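Local atomic coordinates of GH62 hydrolase (Scytalidium thermophilum, PDB entry 4PVA), a protein that probably acts as an alpha-L-arabinofuranosidase of glycoside hydrolase family 62, removing arabinose side groups from arabinoxylan during lignocellulose breakdown. Residues 38-50 against 59-71. Numbering follows the deposited sequence.
Sequences DERNIAGIKDPTA and VFASTAKSEGYNM. With PO4 (phosphate ion), chain D; PO4 (phosphate ion), chain F.
Lys46 and Ser62 form a hydrogen-bonded pair in the antiparallel hairpin of strands 44-53 and 56-65, the first two strands of one four-stranded blade in the five-bladed beta-propeller of family 62. The ladder begins at a classic bulge, where Ala43 N and Gly44 N both donate to Ala64 O, and is broken between Lys46 and Thr49, where the register slips by one residue.

At this second bulge the contact is tight and buried. Asp47, with its carboxylate turned between backbone N and carbonyl carbon (chi1 61°), accepts a hydrogen bond from Ser62 OG on the syn lone pair of OD1, at 2.7 Å; Ser62 OG also meets Ala102 N of the next blade. Alongside, Ala61 CB presses to 3.3 Å from Lys46 O, and Thr49 CG2 lies 3.6 Å from Phe60 CB. The Lys46 chain, bent at chi3 (75°), passes over Ala64 CB with its CD at 3.6 Å. At the edge of the Tyr69 ring its NZ donates to the hydroxyl, which is also hydrogen-bonded to Asn331, and to a phosphate ion that His295, Arg251, Gln320 and Tyr330 bind too, a shared anion pocket.

The opposite end, toward loop 38-43, is looser and more exposed. There Ile42 CD1 rests 3.7 Å from Thr63 CB, and a second phosphate, like the first probably from the crystallisation liquor, sits by Arg40, which is salt-bridged to Asp91. A water joins phosphate O3 to Thr63 OG1. Lys65 divides its ammonium between phosphate O2 and Arg40 O, where NZ lies in the carbonyl plane on a lone pair, 2.8 Å from the oxygen.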
ATOM      1  N   ASP A  38     -10.172  13.131  19.648  1.00 21.83           N
ATOM      2  CA  ASP A  38      -9.186  14.043  20.241  1.00 21.23           C
ATOM      3  C   ASP A  38      -9.152  15.369  19.475  1.00 20.93           C
ATOM      4  O   ASP A  38      -9.906  15.563  18.529  1.00 20.78           O
ATOM      5  CB  ASP A  38      -7.797  13.365  20.339  1.00 21.71           C
ATOM      6  CG  ASP A  38      -7.189  13.012  19.008  1.00 21.33           C
ATOM      7  OD1 ASP A  38      -7.513  13.649  17.998  1.00 20.38           O
ATOM      8  OD2 ASP A  38      -6.335  12.098  19.008  1.00 22.14           O
ATOM      9  N   GLU A  39      -8.273  16.279  19.874  1.00 20.26           N
ATOM     10  CA  GLU A  39      -8.299  17.621  19.300  1.00 20.53           C
ATOM     11  C   GLU A  39      -7.784  17.726  17.888  1.00 20.09           C
ATOM     12  O   GLU A  39      -7.927  18.758  17.259  1.00 20.71           O
ATOM     13  CB  GLU A  39      -7.560  18.602  20.208  1.00 21.03           C
ATOM     14  CG  GLU A  39      -8.334  18.781  21.493  1.00 23.00           C
ATOM     15  CD  GLU A  39      -7.862  19.934  22.307  1.00 23.91           C
ATOM     16  OE1 GLU A  39      -6.874  20.602  21.940  1.00 25.36           O
ATOM     17  OE2 GLU A  39      -8.523  20.156  23.326  1.00 25.59           O
ATOM     18  N   ARG A  40      -7.188  16.660  17.376  1.00 19.41           N
ATOM     19  CA  ARG A  40      -6.751  16.650  15.986  1.00 18.76           C
ATOM     20  C   ARG A  40      -7.940  16.559  15.027  1.00 18.03           C
ATOM     21  O   ARG A  40      -7.836  16.917  13.842  1.00 18.49           O
ATOM     22  CB  ARG A  40      -5.782  15.512  15.766  1.00 19.28           C
ATOM     23  CG  ARG A  40      -4.426  15.820  16.357  1.00 21.53           C
ATOM     24  CD  ARG A  40      -3.565  14.591  16.386  1.00 23.48           C
ATOM     25  NE  ARG A  40      -2.286  14.804  17.076  1.00 26.72           N
ATOM     26  CZ  ARG A  40      -1.125  14.968  16.452  1.00 25.58           C
ATOM     27  NH1 ARG A  40      -1.073  14.982  15.132  1.00 26.87           N
ATOM     28  NH2 ARG A  40       0.011  15.126  17.128  1.00 25.98           N
ATOM     29  N   ASN A  41      -9.089  16.128  15.522  1.00 17.91           N
ATOM     30  CA  ASN A  41     -10.320  16.097  14.724  1.00 18.81           C
ATOM     31  C   ASN A  41     -10.115  15.418  13.369  1.00 17.76           C
ATOM     32  O   ASN A  41     -10.538  15.913  12.325  1.00 18.34           O
ATOM     33  CB  ASN A  41     -10.831  17.518  14.492  1.00 21.36           C
ATOM     34  CG  ASN A  41     -11.232  18.201  15.766  1.00 24.12           C
ATOM     35  OD1 ASN A  41     -11.717  17.558  16.699  1.00 25.55           O
ATOM     36  ND2 ASN A  41     -11.047  19.509  15.804  1.00 26.52           N
ATOM     37  N   ILE A  42      -9.467  14.272  13.404  1.00 16.60           N
ATOM     38  CA  ILE A  42      -9.247  13.490  12.184  1.00 15.65           C
ATOM     39  C   ILE A  42     -10.579  12.943  11.653  1.00 15.59           C
ATOM     40  O   ILE A  42     -11.383  12.378  12.412  1.00 16.14           O
ATOM     41  CB  ILE A  42      -8.228  12.376  12.476  1.00 15.50           C
ATOM     42  CG1 ILE A  42      -6.889  12.955  12.955  1.00 15.86           C
ATOM     43  CG2 ILE A  42      -8.055  11.474  11.270  1.00 15.31           C
ATOM     44  CD1 ILE A  42      -6.315  14.049  12.094  1.00 16.10           C
ATOM     45  N   ALA A  43     -10.793  13.063  10.341  1.00 15.33           N
ATOM     46  CA  ALA A  43     -12.022  12.571   9.719  1.00 15.48           C
ATOM     47  C   ALA A  43     -11.903  11.085   9.334  1.00 14.75           C
ATOM     48  O   ALA A  43     -12.843  10.303   9.509  1.00 15.57           O
ATOM     49  CB  ALA A  43     -12.409  13.418   8.518  1.00 15.91           C
ATOM     50  N   GLY A  44     -10.783  10.705   8.699  1.00 14.15           N
ATOM     51  CA  GLY A  44     -10.572   9.363   8.185  1.00 14.08           C
ATOM     52  C   GLY A  44      -9.250   8.787   8.633  1.00 13.82           C
ATOM     53  O   GLY A  44      -8.251   9.501   8.722  1.00 13.84           O
ATOM     54  N   ILE A  45      -9.251   7.475   8.877  1.00 13.28           N
ATOM     55  CA  ILE A  45      -8.016   6.701   8.998  1.00 13.56           C
ATOM     56  C   ILE A  45      -7.914   5.855   7.752  1.00 12.70           C
ATOM     57  O   ILE A  45      -8.841   5.147   7.379  1.00 12.61           O
ATOM     58  CB  ILE A  45      -7.988   5.828  10.274  1.00 14.61           C
ATOM     59  CG1 ILE A  45      -8.194   6.709  11.531  1.00 15.99           C
ATOM     60  CG2 ILE A  45      -6.665   5.108  10.401  1.00 14.55           C
ATOM     61  CD1 ILE A  45      -7.066   7.654  11.805  1.00 17.31           C
ATOM     62  N   LYS A  46      -6.744   5.961   7.109  1.00 12.49           N
ATOM     63  CA  LYS A  46      -6.588   5.581   5.727  1.00 12.07           C
ATOM     64  C   LYS A  46      -5.321   4.788   5.449  1.00 11.96           C
ATOM     65  O   LYS A  46      -4.351   4.833   6.196  1.00 12.14           O
ATOM     66  CB  LYS A  46      -6.554   6.817   4.838  1.00 12.34           C
ATOM     67  CG  LYS A  46      -7.840   7.612   4.858  1.00 12.61           C
ATOM     68  CD  LYS A  46      -7.847   8.749   3.857  1.00 13.26           C
ATOM     69  CE  LYS A  46      -8.032   8.270   2.437  1.00 13.05           C
ATOM     70  NZ  LYS A  46      -8.046   9.410   1.505  1.00 12.96           N
ATOM     71  N   ASP A  47      -5.351   4.071   4.334  1.00 12.06           N
ATOM     72  CA  ASP A  47      -4.172   3.557   3.643  1.00 12.36           C
ATOM     73  C   ASP A  47      -3.167   2.883   4.565  1.00 12.07           C
ATOM     74  O   ASP A  47      -2.056   3.364   4.767  1.00 12.18           O
ATOM     75  CB  ASP A  47      -3.570   4.601   2.704  1.00 13.85           C
ATOM     76  CG  ASP A  47      -3.099   5.845   3.351  1.00 14.05           C
ATOM     77  OD1 ASP A  47      -2.288   5.760   4.317  1.00 14.39           O
ATOM     78  OD2 ASP A  47      -3.473   6.963   2.857  1.00 15.01           O
ATOM     79  N   PRO A  48      -3.530   1.710   5.105  1.00 11.88           N
ATOM     80  CA  PRO A  48      -2.648   1.050   6.073  1.00 12.28           C
ATOM     81  C   PRO A  48      -1.526   0.251   5.429  1.00 12.01           C
ATOM     82  O   PRO A  48      -1.674  -0.293   4.327  1.00 12.15           O
ATOM     83  CB  PRO A  48      -3.616   0.108   6.794  1.00 12.83           C
ATOM     84  CG  PRO A  48      -4.587  -0.266   5.730  1.00 13.04           C
ATOM     85  CD  PRO A  48      -4.797   0.987   4.936  1.00 12.12           C
ATOM     86  N   THR A  49      -0.422   0.141   6.140  1.00 11.58           N
ATOM     87  CA  THR A  49       0.629  -0.847   5.866  1.00 11.63           C
ATOM     88  C   THR A  49       0.864  -1.565   7.190  1.00 11.94           C
ATOM     89  O   THR A  49       0.753  -0.934   8.250  1.00 13.11           O
ATOM     90  CB  THR A  49       1.917  -0.184   5.315  1.00 11.77           C
ATOM     91  OG1 THR A  49       2.891  -1.198   5.082  1.00 11.83           O
ATOM     92  CG2 THR A  49       2.497   0.841   6.280  1.00 12.45           C
ATOM     93  N   ALA A  50       1.142  -2.864   7.147  1.00 12.30           N
ATOM     94  CA  ALA A  50       1.194  -3.630   8.386  1.00 13.22           C
ATOM     95  C   ALA A  50       2.066  -4.856   8.264  1.00 13.43           C
ATOM     96  O   ALA A  50       2.108  -5.521   7.217  1.00 13.82           O
ATOM     97  CB  ALA A  50      -0.203  -4.069   8.783  1.00 13.96           C
ATOM     98  N   VAL A  59       1.047  -1.355  12.652  1.00 14.78           N
ATOM     99  CA  VAL A  59       0.335  -0.673  11.582  1.00 14.17           C
ATOM    100  C   VAL A  59       0.763   0.780  11.466  1.00 13.74           C
ATOM    101  O   VAL A  59       0.917   1.480  12.460  1.00 14.11           O
ATOM    102  CB  VAL A  59      -1.192  -0.744  11.788  1.00 14.85           C
ATOM    103  CG1 VAL A  59      -1.936  -0.074  10.631  1.00 14.61           C
ATOM    104  CG2 VAL A  59      -1.636  -2.192  11.932  1.00 14.93           C
ATOM    105  N   PHE A  60       0.977   1.225  10.223  1.00 13.11           N
ATOM    106  CA  PHE A  60       1.124   2.642   9.908  1.00 13.11           C
ATOM    107  C   PHE A  60      -0.032   3.001   9.008  1.00 12.68           C
ATOM    108  O   PHE A  60      -0.396   2.226   8.114  1.00 13.04           O
ATOM    109  CB  PHE A  60       2.457   2.943   9.213  1.00 13.15           C
ATOM    110  CG  PHE A  60       3.680   2.552  10.029  1.00 13.58           C
ATOM    111  CD1 PHE A  60       4.050   1.212  10.143  1.00 14.39           C
ATOM    112  CD2 PHE A  60       4.428   3.502  10.688  1.00 14.22           C
ATOM    113  CE1 PHE A  60       5.141   0.836  10.903  1.00 15.37           C
ATOM    114  CE2 PHE A  60       5.543   3.129  11.419  1.00 14.79           C
ATOM    115  CZ  PHE A  60       5.882   1.798  11.515  1.00 15.31           C
ATOM    116  N   ALA A  61      -0.647   4.144   9.230  1.00 12.82           N
ATOM    117  CA  ALA A  61      -1.785   4.621   8.472  1.00 12.60           C
ATOM    118  C   ALA A  61      -1.735   6.131   8.342  1.00 12.84           C
ATOM    119  O   ALA A  61      -0.970   6.794   9.067  1.00 13.92           O
ATOM    120  CB  ALA A  61      -3.098   4.191   9.133  1.00 12.87           C
ATOM    121  N   SER A  62      -2.532   6.695   7.448  1.00 13.13           N
ATOM    122  CA  SER A  62      -2.629   8.131   7.332  1.00 13.83           C
ATOM    123  C   SER A  62      -3.838   8.642   8.025  1.00 13.64           C
ATOM    124  O   SER A  62      -4.884   8.010   8.074  1.00 13.34           O
ATOM    125  CB  SER A  62      -2.667   8.585   5.907  1.00 14.33           C
ATOM    126  OG  SER A  62      -1.452   8.170   5.254  1.00 15.15           O
ATOM    127  N   THR A  63      -3.691   9.821   8.591  1.00 14.48           N
ATOM    128  CA  THR A  63      -4.800  10.616   9.095  1.00 15.27           C
ATOM    129  C   THR A  63      -5.209  11.582   8.009  1.00 15.28           C
ATOM    130  O   THR A  63      -4.356  12.197   7.360  1.00 15.68           O
ATOM    131  CB  THR A  63      -4.426  11.367  10.391  1.00 15.96           C
ATOM    132  OG1 THR A  63      -3.326  12.257  10.117  1.00 16.31           O
ATOM    133  CG2 THR A  63      -4.037  10.413  11.458  1.00 16.76           C
ATOM    134  N   ALA A  64      -6.520  11.737   7.802  1.00 14.63           N
ATOM    135  CA  ALA A  64      -7.033  12.641   6.801  1.00 14.55           C
ATOM    136  C   ALA A  64      -8.095  13.533   7.390  1.00 15.22           C
ATOM    137  O   ALA A  64      -8.972  13.045   8.102  1.00 14.80           O
ATOM    138  CB  ALA A  64      -7.613  11.842   5.656  1.00 14.43           C
ATOM    139  N   LYS A  65      -8.022  14.806   7.042  1.00 15.82           N
ATOM    140  CA  LYS A  65      -9.077  15.776   7.352  1.00 17.15           C
ATOM    141  C   LYS A  65      -8.955  16.835   6.266  1.00 18.36           C
ATOM    142  O   LYS A  65      -8.002  16.859   5.521  1.00 18.37           O
ATOM    143  CB  LYS A  65      -8.947  16.335   8.782  1.00 17.44           C
ATOM    144  CG  LYS A  65      -7.535  16.763   9.129  1.00 17.81           C
ATOM    145  CD  LYS A  65      -7.469  17.348  10.543  1.00 18.64           C
ATOM    146  CE  LYS A  65      -6.034  17.581  10.968  1.00 19.26           C
ATOM    147  NZ  LYS A  65      -5.904  18.241  12.293  1.00 20.40           N
ATOM    148  N   SER A  66      -9.907  17.756   6.223  1.00 21.69           N
ATOM    149  CA  SER A  66      -9.818  18.826   5.241  1.00 23.23           C
ATOM    150  C   SER A  66      -8.521  19.633   5.360  1.00 23.06           C
ATOM    151  O   SER A  66      -7.993  20.079   4.371  1.00 24.00           O
ATOM    152  CB  SER A  66     -11.067  19.707   5.288  1.00 25.69           C
ATOM    153  OG  SER A  66     -12.169  18.951   4.778  1.00 29.26           O
ATOM    154  N   GLU A  67      -7.989  19.765   6.573  1.00 22.32           N
ATOM    155  CA  GLU A  67      -6.764  20.525   6.790  1.00 23.01           C
ATOM    156  C   GLU A  67      -5.519  19.865   6.211  1.00 20.92           C
ATOM    157  O   GLU A  67      -4.555  20.543   5.874  1.00 22.95           O
ATOM    158  CB  GLU A  67      -6.572  20.759   8.295  1.00 25.00           C
ATOM    159  CG  GLU A  67      -5.372  21.617   8.700  1.00 27.99           C
ATOM    160  CD  GLU A  67      -4.040  20.865   8.722  1.00 29.81           C
ATOM    161  OE1 GLU A  67      -3.009  21.524   8.443  1.00 32.14           O
ATOM    162  OE2 GLU A  67      -3.992  19.628   8.983  1.00 30.25           O
ATOM    163  N   GLY A  68      -5.508  18.533   6.118  1.00 19.07           N
ATOM    164  CA  GLY A  68      -4.324  17.894   5.625  1.00 18.66           C
ATOM    165  C   GLY A  68      -4.183  16.435   5.986  1.00 17.02           C
ATOM    166  O   GLY A  68      -5.088  15.816   6.553  1.00 16.80           O
ATOM    167  N   TYR A  69      -2.992  15.933   5.678  1.00 15.74           N
ATOM    168  CA  TYR A  69      -2.598  14.536   5.872  1.00 15.12           C
ATOM    169  C   TYR A  69      -1.350  14.427   6.679  1.00 14.83           C
ATOM    170  O   TYR A  69      -0.367  15.135   6.437  1.00 15.44           O
ATOM    171  CB  TYR A  69      -2.318  13.825   4.547  1.00 15.18           C
ATOM    172  CG  TYR A  69      -3.543  13.393   3.835  1.00 15.38           C
ATOM    173  CD1 TYR A  69      -4.362  14.297   3.194  1.00 16.50           C
ATOM    174  CD2 TYR A  69      -3.894  12.047   3.779  1.00 15.51           C
ATOM    175  CE1 TYR A  69      -5.532  13.880   2.569  1.00 16.99           C
ATOM    176  CE2 TYR A  69      -5.029  11.622   3.143  1.00 16.04           C
ATOM    177  CZ  TYR A  69      -5.840  12.533   2.529  1.00 16.49           C
ATOM    178  OH  TYR A  69      -6.989  12.103   1.901  1.00 17.36           O
ATOM    179  N   ASN A  70      -1.334  13.495   7.603  1.00 14.68           N
ATOM    180  CA  ASN A  70      -0.110  13.069   8.253  1.00 15.32           C
ATOM    181  C   ASN A  70      -0.284  11.575   8.618  1.00 14.61           C
ATOM    182  O   ASN A  70      -1.147  10.923   8.004  1.00 14.84           O
ATOM    183  CB  ASN A  70       0.232  13.996   9.409  1.00 16.48           C
ATOM    184  CG  ASN A  70       1.703  13.960   9.771  1.00 17.02           C
ATOM    185  OD1 ASN A  70       2.130  13.073  10.504  1.00 19.41           O
ATOM    186  ND2 ASN A  70       2.440  14.990   9.399  1.00 17.55           N
HETATM  187  N   MSE A  71       0.542  10.994   9.476  1.00 14.53           N
HETATM  188  CA  MSE A  71       0.550   9.539   9.669  1.00 14.47           C
HETATM  189  C   MSE A  71       0.614   9.167  11.130  1.00 14.92           C
HETATM  190  O   MSE A  71       1.081   9.960  11.985  1.00 16.09           O
HETATM  191  CB  MSE A  71       1.698   8.879   8.864  1.00 14.64           C
HETATM  192  CG  MSE A  71       1.597   9.210   7.369  1.00 14.96           C
HETATM  193 SE   MSE A  71       2.971   8.361   6.303  0.70 15.42          SE
HETATM  194  CE  MSE A  71       4.527   9.150   7.207  1.00 15.10           C
TER
HETATM  195  P   PO4 D 503      -2.418  16.961  12.734  0.74 30.89           P
HETATM  196  O1  PO4 D 503      -1.786  16.874  11.353  0.74 33.87           O
HETATM  197  O2  PO4 D 503      -3.171  18.261  13.001  0.74 31.56           O
HETATM  198  O3  PO4 D 503      -3.407  15.869  12.824  0.74 26.51           O
HETATM  199  O4  PO4 D 503      -1.332  16.812  13.770  0.74 31.01           O
HETATM  200  P   PO4 F 505      -7.123   7.472  -1.542  0.80 10.79           P
HETATM  201  O1  PO4 F 505      -8.049   6.414  -2.186  0.80 11.97           O
HETATM  202  O2  PO4 F 505      -6.201   8.036  -2.645  0.80 12.88           O
HETATM  203  O3  PO4 F 505      -8.011   8.602  -1.076  0.80 13.16           O
HETATM  204  O4  PO4 F 505      -6.361   6.854  -0.468  0.80 11.32           O
HETATM  205  O   HOH W   1      -2.174  13.465  12.309  1.00 19.54           O